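Local coordinates for protein WYL1 (Ruminococcus sp., PDB 6OAW) that is a WYL-domain accessory protein that probably modulates the Type VI-D CRISPR-Cas system, at residues 37-42 with 178-183; 212-217 with 243-248; 236-241 with 299-304. All blocks are in the same frame, centred on the assembly; numbering follows the deposited sequence.

Contact 1 of 3, residues 37-42 with 178-183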
loop_
_atom_site.group_PDB
_atom_site.type_symbol
_atom_site.label_atom_id
_atom_site.label_comp_id
_atom_site.label_asym_id
_atom_site.label_seq_id
_atom_site.Cartn_x
_atom_site.Cartn_y
_atom_site.Cartn_z
ATOM N N ILE B 37 -16.388 0.670 -2.729
ATOM C CA ILE B 37 -17.244 1.897 -2.741
ATOM C C ILE B 37 -16.470 3.092 -3.327
ATOM O O ILE B 37 -16.994 3.740 -4.256
ATOM C CB ILE B 37 -17.797 2.161 -1.313
ATOM C CG1 ILE B 37 -19.009 1.273 -1.044
ATOM C CG2 ILE B 37 -18.134 3.619 -1.057
ATOM C CD1 ILE B 37 -20.220 1.651 -1.880
ATOM N N LYS B 38 -15.287 3.393 -2.792
ATOM C CA LYS B 38 -14.420 4.494 -3.298
ATOM C C LYS B 38 -14.153 4.238 -4.787
ATOM O O LYS B 38 -14.444 5.151 -5.605
ATOM C CB LYS B 38 -13.113 4.635 -2.504
ATOM C CG LYS B 38 -13.261 5.050 -1.044
ATOM N N ASP B 39 -13.658 3.050 -5.157
ATOM C CA ASP B 39 -13.228 2.810 -6.558
ATOM C C ASP B 39 -14.455 2.979 -7.465
ATOM O O ASP B 39 -14.309 3.565 -8.529
ATOM C CB ASP B 39 -12.587 1.446 -6.789
ATOM C CG ASP B 39 -11.276 1.219 -6.055
ATOM O OD1 ASP B 39 -10.737 2.192 -5.518
ATOM O OD2 ASP B 39 -10.824 0.033 -6.010
ATOM N N LYS B 40 -15.620 2.494 -7.049
ATOM C CA LYS B 40 -16.863 2.547 -7.855
ATOM C C LYS B 40 -17.250 4.011 -8.111
ATOM O O LYS B 40 -17.613 4.320 -9.242
ATOM C CB LYS B 40 -17.987 1.830 -7.115
ATOM C CG LYS B 40 -19.273 1.603 -7.887
ATOM C CD LYS B 40 -20.301 0.900 -7.037
ATOM C CE LYS B 40 -21.702 0.957 -7.604
ATOM N NZ LYS B 40 -22.193 2.340 -7.785
ATOM N N SER B 41 -17.222 4.883 -7.107
ATOM C CA SER B 41 -17.670 6.288 -7.335
ATOM C C SER B 41 -16.596 7.020 -8.146
ATOM O O SER B 41 -16.975 7.865 -8.930
ATOM C CB SER B 41 -18.092 7.036 -6.094
ATOM O OG SER B 41 -17.104 6.964 -5.092
ATOM N N ILE B 42 -15.319 6.653 -8.035
ATOM C CA ILE B 42 -14.268 7.223 -8.921
ATOM C C ILE B 42 -14.467 6.672 -10.338
ATOM O O ILE B 42 -14.432 7.477 -11.269
ATOM C CB ILE B 42 -12.848 6.979 -8.381
ATOM C CG1 ILE B 42 -12.615 7.776 -7.096
ATOM C CG2 ILE B 42 -11.790 7.271 -9.456
ATOM C CD1 ILE B 42 -11.419 7.270 -6.299
ATOM N N CYS B 178 -3.002 1.595 -8.818
ATOM C CA CYS B 178 -2.740 1.365 -10.257
ATOM C C CYS B 178 -3.122 -0.065 -10.628
ATOM O O CYS B 178 -3.636 -0.263 -11.768
ATOM C CB CYS B 178 -1.320 1.741 -10.683
ATOM S SG CYS B 178 0.025 0.656 -10.123
ATOM N N GLU B 179 -2.927 -1.029 -9.727
ATOM C CA GLU B 179 -3.347 -2.421 -10.023
ATOM C C GLU B 179 -4.870 -2.467 -10.107
ATOM O O GLU B 179 -5.366 -3.030 -11.075
ATOM C CB GLU B 179 -2.801 -3.418 -9.000
ATOM C CG GLU B 179 -1.359 -3.829 -9.279
ATOM C CD GLU B 179 -0.674 -4.471 -8.080
ATOM O OE1 GLU B 179 -1.028 -4.146 -6.910
ATOM O OE2 GLU B 179 0.181 -5.341 -8.312
ATOM N N ARG B 180 -5.577 -1.871 -9.150
ATOM C CA ARG B 180 -7.060 -1.939 -9.139
ATOM C C ARG B 180 -7.580 -1.285 -10.413
ATOM O O ARG B 180 -8.515 -1.836 -11.007
ATOM C CB ARG B 180 -7.660 -1.311 -7.879
ATOM C CG ARG B 180 -7.283 -2.077 -6.620
ATOM C CD ARG B 180 -8.032 -1.662 -5.384
ATOM N NE ARG B 180 -8.270 -0.231 -5.296
ATOM C CZ ARG B 180 -7.435 0.684 -4.796
ATOM N NH1 ARG B 180 -6.241 0.344 -4.335
ATOM N NH2 ARG B 180 -7.798 1.955 -4.800
ATOM N N GLU B 181 -6.936 -0.204 -10.839
ATOM C CA GLU B 181 -7.363 0.566 -12.031
ATOM C C GLU B 181 -7.220 -0.300 -13.291
ATOM O O GLU B 181 -8.073 -0.191 -14.190
ATOM C CB GLU B 181 -6.564 1.869 -12.107
ATOM C CG GLU B 181 -7.142 2.835 -13.111
ATOM C CD GLU B 181 -6.215 3.973 -13.493
ATOM O OE1 GLU B 181 -5.069 3.697 -13.976
ATOM O OE2 GLU B 181 -6.633 5.116 -13.268
ATOM N N ARG B 182 -6.216 -1.175 -13.348
ATOM C CA ARG B 182 -5.980 -2.002 -14.565
ATOM C C ARG B 182 -7.042 -3.094 -14.645
ATOM O O ARG B 182 -7.436 -3.428 -15.749
ATOM C CB ARG B 182 -4.562 -2.569 -14.610
ATOM C CG ARG B 182 -3.487 -1.496 -14.620
ATOM C CD ARG B 182 -2.235 -1.967 -15.322
ATOM N NE ARG B 182 -1.453 -2.884 -14.502
ATOM C CZ ARG B 182 -0.691 -2.522 -13.468
ATOM N NH1 ARG B 182 -0.618 -1.259 -13.108
ATOM N NH2 ARG B 182 -0.025 -3.426 -12.779
ATOM N N LEU B 183 -7.519 -3.610 -13.519
ATOM C CA LEU B 183 -8.669 -4.545 -13.510
ATOM C C LEU B 183 -9.926 -3.817 -14.007
ATOM O O LEU B 183 -10.631 -4.379 -14.869
ATOM C CB LEU B 183 -8.876 -5.103 -12.098
ATOM C CG LEU B 183 -7.848 -6.131 -11.653
ATOM C CD1 LEU B 183 -8.074 -6.523 -10.198
ATOM C CD2 LEU B 183 -7.889 -7.360 -12.558
#

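Contact 2 of 3, residues 212-217 with 243-248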
loop_
_atom_site.group_PDB
_atom_site.type_symbol
_atom_site.label_atom_id
_atom_site.label_comp_id
_atom_site.label_asym_id
_atom_site.label_seq_id
_atom_site.Cartn_x
_atom_site.Cartn_y
_atom_site.Cartn_z
ATOM N N ASN B 212 -11.108 12.451 -22.921
ATOM C CA ASN B 212 -11.383 13.699 -22.156
ATOM C C ASN B 212 -10.159 13.941 -21.269
ATOM O O ASN B 212 -10.274 14.572 -20.207
ATOM C CB ASN B 212 -12.722 13.640 -21.411
ATOM C CG ASN B 212 -12.813 12.508 -20.412
ATOM O OD1 ASN B 212 -11.890 11.716 -20.271
ATOM N ND2 ASN B 212 -13.929 12.432 -19.710
HETATM N N MSE B 213 -9.004 13.435 -21.698
HETATM C CA MSE B 213 -7.698 13.688 -21.024
HETATM C C MSE B 213 -7.338 15.181 -21.100
HETATM O O MSE B 213 -6.868 15.709 -20.076
HETATM C CB MSE B 213 -6.613 12.847 -21.685
HETATM C CG MSE B 213 -5.213 13.162 -21.223
HETATM SE SE MSE B 213 -5.033 12.595 -19.360
HETATM C CE MSE B 213 -3.219 13.146 -18.820
ATOM N N TYR B 214 -7.503 15.816 -22.275
ATOM C CA TYR B 214 -7.084 17.220 -22.550
ATOM C C TYR B 214 -8.298 18.082 -22.939
ATOM O O TYR B 214 -8.090 19.184 -23.475
ATOM C CB TYR B 214 -5.982 17.248 -23.631
ATOM C CG TYR B 214 -4.694 16.588 -23.199
ATOM C CD1 TYR B 214 -4.043 17.005 -22.043
ATOM C CD2 TYR B 214 -4.149 15.512 -23.900
ATOM C CE1 TYR B 214 -2.882 16.394 -21.599
ATOM C CE2 TYR B 214 -2.980 14.889 -23.472
ATOM C CZ TYR B 214 -2.341 15.346 -22.325
ATOM O OH TYR B 214 -1.213 14.759 -21.842
ATOM N N SER B 215 -9.519 17.602 -22.672
ATOM C CA SER B 215 -10.792 18.289 -23.025
ATOM C C SER B 215 -11.898 17.904 -22.030
ATOM O O SER B 215 -11.823 16.796 -21.468
ATOM C CB SER B 215 -11.182 17.986 -24.450
ATOM O OG SER B 215 -10.938 16.628 -24.776
ATOM N N ARG B 216 -12.864 18.810 -21.800
ATOM C CA ARG B 216 -14.068 18.558 -20.954
ATOM C C ARG B 216 -14.993 17.605 -21.718
ATOM O O ARG B 216 -15.420 16.632 -21.089
ATOM C CB ARG B 216 -14.816 19.844 -20.570
ATOM C CG ARG B 216 -15.891 19.647 -19.503
ATOM N N GLU B 217 -15.270 17.866 -23.007
ATOM C CA GLU B 217 -16.026 16.927 -23.884
ATOM C C GLU B 217 -15.040 15.960 -24.568
ATOM O O GLU B 217 -13.924 16.373 -24.910
ATOM C CB GLU B 217 -16.901 17.649 -24.913
ATOM C CG GLU B 217 -17.802 18.757 -24.347
ATOM C CD GLU B 217 -19.005 18.408 -23.467
ATOM O OE1 GLU B 217 -19.218 17.215 -23.131
ATOM O OE2 GLU B 217 -19.739 19.353 -23.099
ATOM N N SER B 243 0.114 10.670 -30.567
ATOM C CA SER B 243 -1.279 11.150 -30.729
ATOM C C SER B 243 -1.325 12.350 -31.681
ATOM O O SER B 243 -0.317 13.080 -31.771
ATOM C CB SER B 243 -1.853 11.483 -29.411
ATOM O OG SER B 243 -3.087 12.167 -29.561
ATOM N N ASP B 244 -2.456 12.525 -32.368
ATOM C CA ASP B 244 -2.696 13.646 -33.312
ATOM C C ASP B 244 -3.559 14.710 -32.619
ATOM O O ASP B 244 -4.026 15.618 -33.298
ATOM C CB ASP B 244 -3.326 13.120 -34.604
ATOM C CG ASP B 244 -4.801 12.774 -34.465
ATOM O OD1 ASP B 244 -5.305 12.820 -33.324
ATOM O OD2 ASP B 244 -5.450 12.508 -35.500
ATOM N N GLU B 245 -3.761 14.621 -31.307
ATOM C CA GLU B 245 -4.672 15.539 -30.583
ATOM C C GLU B 245 -4.085 16.955 -30.608
ATOM O O GLU B 245 -4.850 17.888 -30.917
ATOM C CB GLU B 245 -4.934 15.071 -29.154
ATOM C CG GLU B 245 -6.042 15.857 -28.476
ATOM C CD GLU B 245 -6.388 15.411 -27.065
ATOM O OE1 GLU B 245 -5.758 14.456 -26.578
ATOM O OE2 GLU B 245 -7.289 16.036 -26.467
ATOM N N LYS B 246 -2.804 17.103 -30.282
ATOM C CA LYS B 246 -2.174 18.416 -29.958
ATOM C C LYS B 246 -2.132 19.312 -31.214
ATOM O O LYS B 246 -2.190 20.548 -31.067
ATOM C CB LYS B 246 -0.787 18.199 -29.337
ATOM N N SER B 247 -2.051 18.716 -32.403
ATOM C CA SER B 247 -2.049 19.422 -33.709
ATOM C C SER B 247 -3.451 19.352 -34.327
ATOM O O SER B 247 -3.617 19.797 -35.467
ATOM C CB SER B 247 -1.021 18.834 -34.620
ATOM O OG SER B 247 -1.367 17.492 -34.883
ATOM N N ALA B 248 -4.417 18.774 -33.608
ATOM C CA ALA B 248 -5.839 18.680 -34.027
ATOM C C ALA B 248 -5.941 17.930 -35.360
ATOM O O ALA B 248 -6.483 18.508 -36.307
ATOM C CB ALA B 248 -6.447 20.069 -34.129
#

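Contact 3 of 3, residues 236-241 with 299-304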
loop_
_atom_site.group_PDB
_atom_site.type_symbol
_atom_site.label_atom_id
_atom_site.label_comp_id
_atom_site.label_asym_id
_atom_site.label_seq_id
_atom_site.Cartn_x
_atom_site.Cartn_y
_atom_site.Cartn_z
ATOM N N TYR B 236 -1.581 5.952 -10.808
ATOM C CA TYR B 236 -2.334 5.954 -12.088
ATOM C C TYR B 236 -1.580 5.204 -13.174
ATOM O O TYR B 236 -0.346 5.138 -13.112
ATOM C CB TYR B 236 -2.636 7.398 -12.508
ATOM C CG TYR B 236 -3.481 8.125 -11.493
ATOM C CD1 TYR B 236 -4.797 7.741 -11.263
ATOM C CD2 TYR B 236 -2.935 9.115 -10.683
ATOM C CE1 TYR B 236 -5.574 8.356 -10.286
ATOM C CE2 TYR B 236 -3.696 9.737 -9.700
ATOM C CZ TYR B 236 -5.024 9.374 -9.516
ATOM O OH TYR B 236 -5.777 9.985 -8.553
ATOM N N ASN B 237 -2.328 4.636 -14.124
ATOM C CA ASN B 237 -1.799 4.036 -15.365
ATOM C C ASN B 237 -1.936 5.038 -16.514
ATOM O O ASN B 237 -2.987 5.682 -16.645
ATOM C CB ASN B 237 -2.487 2.717 -15.697
ATOM C CG ASN B 237 -2.344 1.720 -14.572
ATOM O OD1 ASN B 237 -1.295 1.090 -14.425
ATOM N ND2 ASN B 237 -3.374 1.629 -13.745
ATOM N N TYR B 238 -0.904 5.110 -17.355
ATOM C CA TYR B 238 -0.818 6.001 -18.540
ATOM C C TYR B 238 -0.530 5.149 -19.779
ATOM O O TYR B 238 0.315 4.248 -19.728
ATOM C CB TYR B 238 0.273 7.050 -18.329
ATOM C CG TYR B 238 0.049 7.994 -17.179
ATOM C CD1 TYR B 238 0.393 7.606 -15.895
ATOM C CD2 TYR B 238 -0.542 9.239 -17.350
ATOM C CE1 TYR B 238 0.190 8.437 -14.810
ATOM C CE2 TYR B 238 -0.728 10.099 -16.272
ATOM C CZ TYR B 238 -0.382 9.689 -14.990
ATOM O OH TYR B 238 -0.532 10.461 -13.871
ATOM N N LEU B 239 -1.188 5.444 -20.894
ATOM C CA LEU B 239 -0.739 4.979 -22.226
ATOM C C LEU B 239 0.256 5.998 -22.773
ATOM O O LEU B 239 -0.165 7.115 -23.115
ATOM C CB LEU B 239 -1.923 4.833 -23.179
ATOM C CG LEU B 239 -1.524 4.483 -24.606
ATOM C CD1 LEU B 239 -0.702 3.207 -24.648
ATOM C CD2 LEU B 239 -2.752 4.338 -25.486
ATOM N N VAL B 240 1.534 5.642 -22.817
ATOM C CA VAL B 240 2.544 6.427 -23.571
ATOM C C VAL B 240 2.405 6.044 -25.040
ATOM O O VAL B 240 2.336 4.861 -25.339
ATOM C CB VAL B 240 3.972 6.229 -23.036
ATOM C CG1 VAL B 240 4.968 7.036 -23.849
ATOM C CG2 VAL B 240 4.079 6.609 -21.570
ATOM N N CYS B 241 2.282 7.026 -25.923
ATOM C CA CYS B 241 1.891 6.790 -27.339
ATOM C C CYS B 241 2.290 7.976 -28.216
ATOM O O CYS B 241 2.760 8.971 -27.670
ATOM C CB CYS B 241 0.387 6.583 -27.424
ATOM S SG CYS B 241 -0.535 8.029 -26.850
ATOM N N ASP B 299 8.816 9.821 -16.772
ATOM C CA ASP B 299 7.813 10.685 -16.078
ATOM C C ASP B 299 6.517 10.782 -16.889
ATOM O O ASP B 299 6.319 11.676 -17.697
ATOM C CB ASP B 299 8.399 12.052 -15.717
ATOM C CG ASP B 299 7.534 12.740 -14.671
ATOM O OD1 ASP B 299 6.309 12.451 -14.625
ATOM O OD2 ASP B 299 8.086 13.483 -13.850
ATOM N N PRO B 300 5.570 9.848 -16.724
ATOM C CA PRO B 300 4.366 9.861 -17.544
ATOM C C PRO B 300 3.301 10.859 -17.108
ATOM O O PRO B 300 2.341 10.965 -17.842
ATOM C CB PRO B 300 3.786 8.452 -17.375
ATOM C CG PRO B 300 4.260 8.054 -15.984
ATOM C CD PRO B 300 5.633 8.676 -15.837
ATOM N N ARG B 301 3.462 11.514 -15.955
ATOM C CA ARG B 301 2.516 12.585 -15.554
ATOM C C ARG B 301 2.990 13.937 -16.067
ATOM O O ARG B 301 2.171 14.651 -16.608
ATOM C CB ARG B 301 2.313 12.716 -14.047
ATOM C CG ARG B 301 1.078 13.547 -13.730
ATOM C CD ARG B 301 0.785 13.746 -12.253
ATOM N NE ARG B 301 -0.253 14.764 -12.060
ATOM C CZ ARG B 301 -0.659 15.240 -10.882
ATOM N NH1 ARG B 301 -0.101 14.813 -9.761
ATOM N NH2 ARG B 301 -1.620 16.147 -10.837
ATOM N N PHE B 302 4.234 14.302 -15.805
ATOM C CA PHE B 302 4.753 15.679 -16.028
ATOM C C PHE B 302 5.635 15.753 -17.277
ATOM O O PHE B 302 5.828 16.827 -17.774
ATOM C CB PHE B 302 5.506 16.197 -14.800
ATOM C CG PHE B 302 4.629 16.321 -13.583
ATOM C CD1 PHE B 302 3.495 17.115 -13.608
ATOM C CD2 PHE B 302 4.909 15.601 -12.437
ATOM C CE1 PHE B 302 2.667 17.206 -12.503
ATOM C CE2 PHE B 302 4.089 15.702 -11.325
ATOM C CZ PHE B 302 2.970 16.502 -11.357
ATOM N N GLY B 303 6.125 14.640 -17.804
ATOM C CA GLY B 303 6.903 14.650 -19.060
ATOM C C GLY B 303 6.170 15.341 -20.205
ATOM O O GLY B 303 6.871 15.974 -21.026
ATOM N N SER B 304 4.831 15.256 -20.234
ATOM C CA SER B 304 3.907 15.779 -21.281
ATOM C C SER B 304 3.898 17.318 -21.348
ATOM O O SER B 304 3.610 17.853 -22.438
ATOM C CB SER B 304 2.504 15.254 -21.054
ATOM O OG SER B 304 1.840 15.088 -22.300
#

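Contact 1 of 3, residues 37-42 with 178-183
A bidentate Asp-Arg salt bridge joins two helices in the N-terminal, mostly helical part of the chain, with Asp39 on helix 30-44 and Arg180 on the short helix 177-184. The backbones stay well apart: even the nearest CA atoms, those of Asp39 and Arg180, are 8.2 Å from each other. Between these two segments, only the two side chains span this distance.

Arg180 offers the side of its guanidinium, NE and one NH, rather than its end. NE donates to Asp39 OD2 at 2.7 Å, and Arg180 NH2 donates to Asp39 OD1 at 3.0 Å. Both carboxylate oxygens are met on their syn sides. The two groups lie almost in one plane, 8° apart, although the side chains cross at about a right angle. A bend at chi3 of Arg180 (-38°) turns the guanidinium edge to the carboxylate.

Other residues hold both ends. Asp39 OD2 also bonds to Tyr172 OH, at the end of helix 161-172, and Asp39 packs on Phe58 of helix 55-71. Arg180 NH2 has a second salt bridge, to Asp177, and NH1 bonds to Leu175 O. The guanidinium is thus fixed in rotation, and its positive charge beside the buried Asp39 probably favours the ionised carboxylate. This is a side-on, bidentate Arg-Asp salt bridge between two helices of the N-terminal part of the chain.

Contact 2 of 3, residues 212-217 with 243-248
Tyr214 and Glu245 carry this contact between two loops, and their meeting is one of van der Waals touch. The carboxylate of Glu245 comes to the edge of the Tyr214 ring, near the ring plane. Its OE1 lies 3.3 Å from Tyr214 CD2. The other oxygen, Glu245 OE2, is equally close to Tyr214 CB, at 3.3 Å. The carboxylate therefore lies along CB and the CD2 edge of the tyrosine, and its plane is turned 55° from that of the ring. Glu245 reaches across because CG is anti to the backbone N (chi1 -170°) and the chain beyond is extended. Ser215 OG stands more loosely by Glu245 OE2, at 4.1 Å. On one face of the tyrosine ring, its neighbour selenomethionine Met213 lays CG 3.5 Å above the centre.

Segment 212-217 links strands 205-211 and 219-230, and segment 243-248 links strands 237-243 and 253-258. Both are beta-hairpin connections of the antiparallel sheet in the part of the chain that follows the N-terminal helices.

The polar ends find their partners beyond these loops. Glu245 OE1 bonds to Tyr257 OH, and OE2 forms a salt bridge with Arg219. Tyr214 OH bonds to Asp255 and probably to Ser304, which is poorly ordered, while its ring meets that of Tyr257 edge-to-face. Together these bonds hold the carboxylate at the ring edge and probably offset the charge of the buried Glu245.

Hydrogen bonds within each loop set its shape. Ser243 OG accepts from Glu245 N at 3.1 Å, forming an ST turn. A type I beta turn follows from Glu245 to Ala248, closed by Ala248 N to Glu245 O at 2.9 Å. In the other loop, Ser215 OG donates to Glu217 O at 3.0 Å.

Contact 3 of 3, residues 236-241 with 299-304
Pro300 and Arg301 pack against Tyr238, where the loop after helix 287-298 passes a strand of the antiparallel sheet.

The loop starts at Asp299, the first residue to leave helical geometry after that helix. Its carboxylate organises the turn. OD1 accepts from Phe302 N at 3.0 Å in an almost straight bond of 172°, and the donor stands well above the carboxylate plane. A weak bond from Arg301 N reaches the same oxygen. Gly303 N donates to Asp299 O at 3.0 Å and closes the turn.

Pro300 comes next and makes the main apolar contact. Its CB sits 3.8 Å from Tyr238 CG, and its CG lies beside Tyr238 CD1. The two side chains cross at about a right angle. The carbonyl of Pro300 also lies over a face of the ring, with O 3.4 Å from Tyr238 CD2 and offset toward the rim. This oxygen accepts a bond from Ser256 OG of strand 253-258.

Arg301 continues toward the phenol end. Tyr238 OH touches the aliphatic part of the arginine, 3.5 Å from Arg301 CG. With CG anti to the backbone N (chi1 -165°) and an extended chain, the guanidinium is carried past the hydroxyl. The CD of Arg301 also lies over one face of Phe302, offset toward the rim.

Phe302 packs on Gln352 and Tyr355 of helix 350-357. On the strand side, Tyr236 packs on Leu326 of the second subunit. The turn itself is an Asx motif following a helix, here packed by its proline on an aromatic residue of a beta-sheet.

How the contacts relate
From the N terminus, helix 30-44 comes first, and contact 1 brings helix 177-184 back to it, closing a long loop, about half of it helix. The chain then enters the antiparallel sheet. Contact 2 opens at 212-217 and closes at 243-248, and contact 3 opens at 236-241, before contact 2 has closed, and ends at 299-304. Contacts 2 and 3 therefore cross, while contact 1 precedes both in series. Asn237 links contact 1 to contact 3 through Glu181 and Cys178, so the helical part is tied to the sheet. A probable hydrogen bond between Tyr214 and Ser304 links contacts 2 and 3. Contacts 1 and 2 do not touch; their centres are about 24 Å apart.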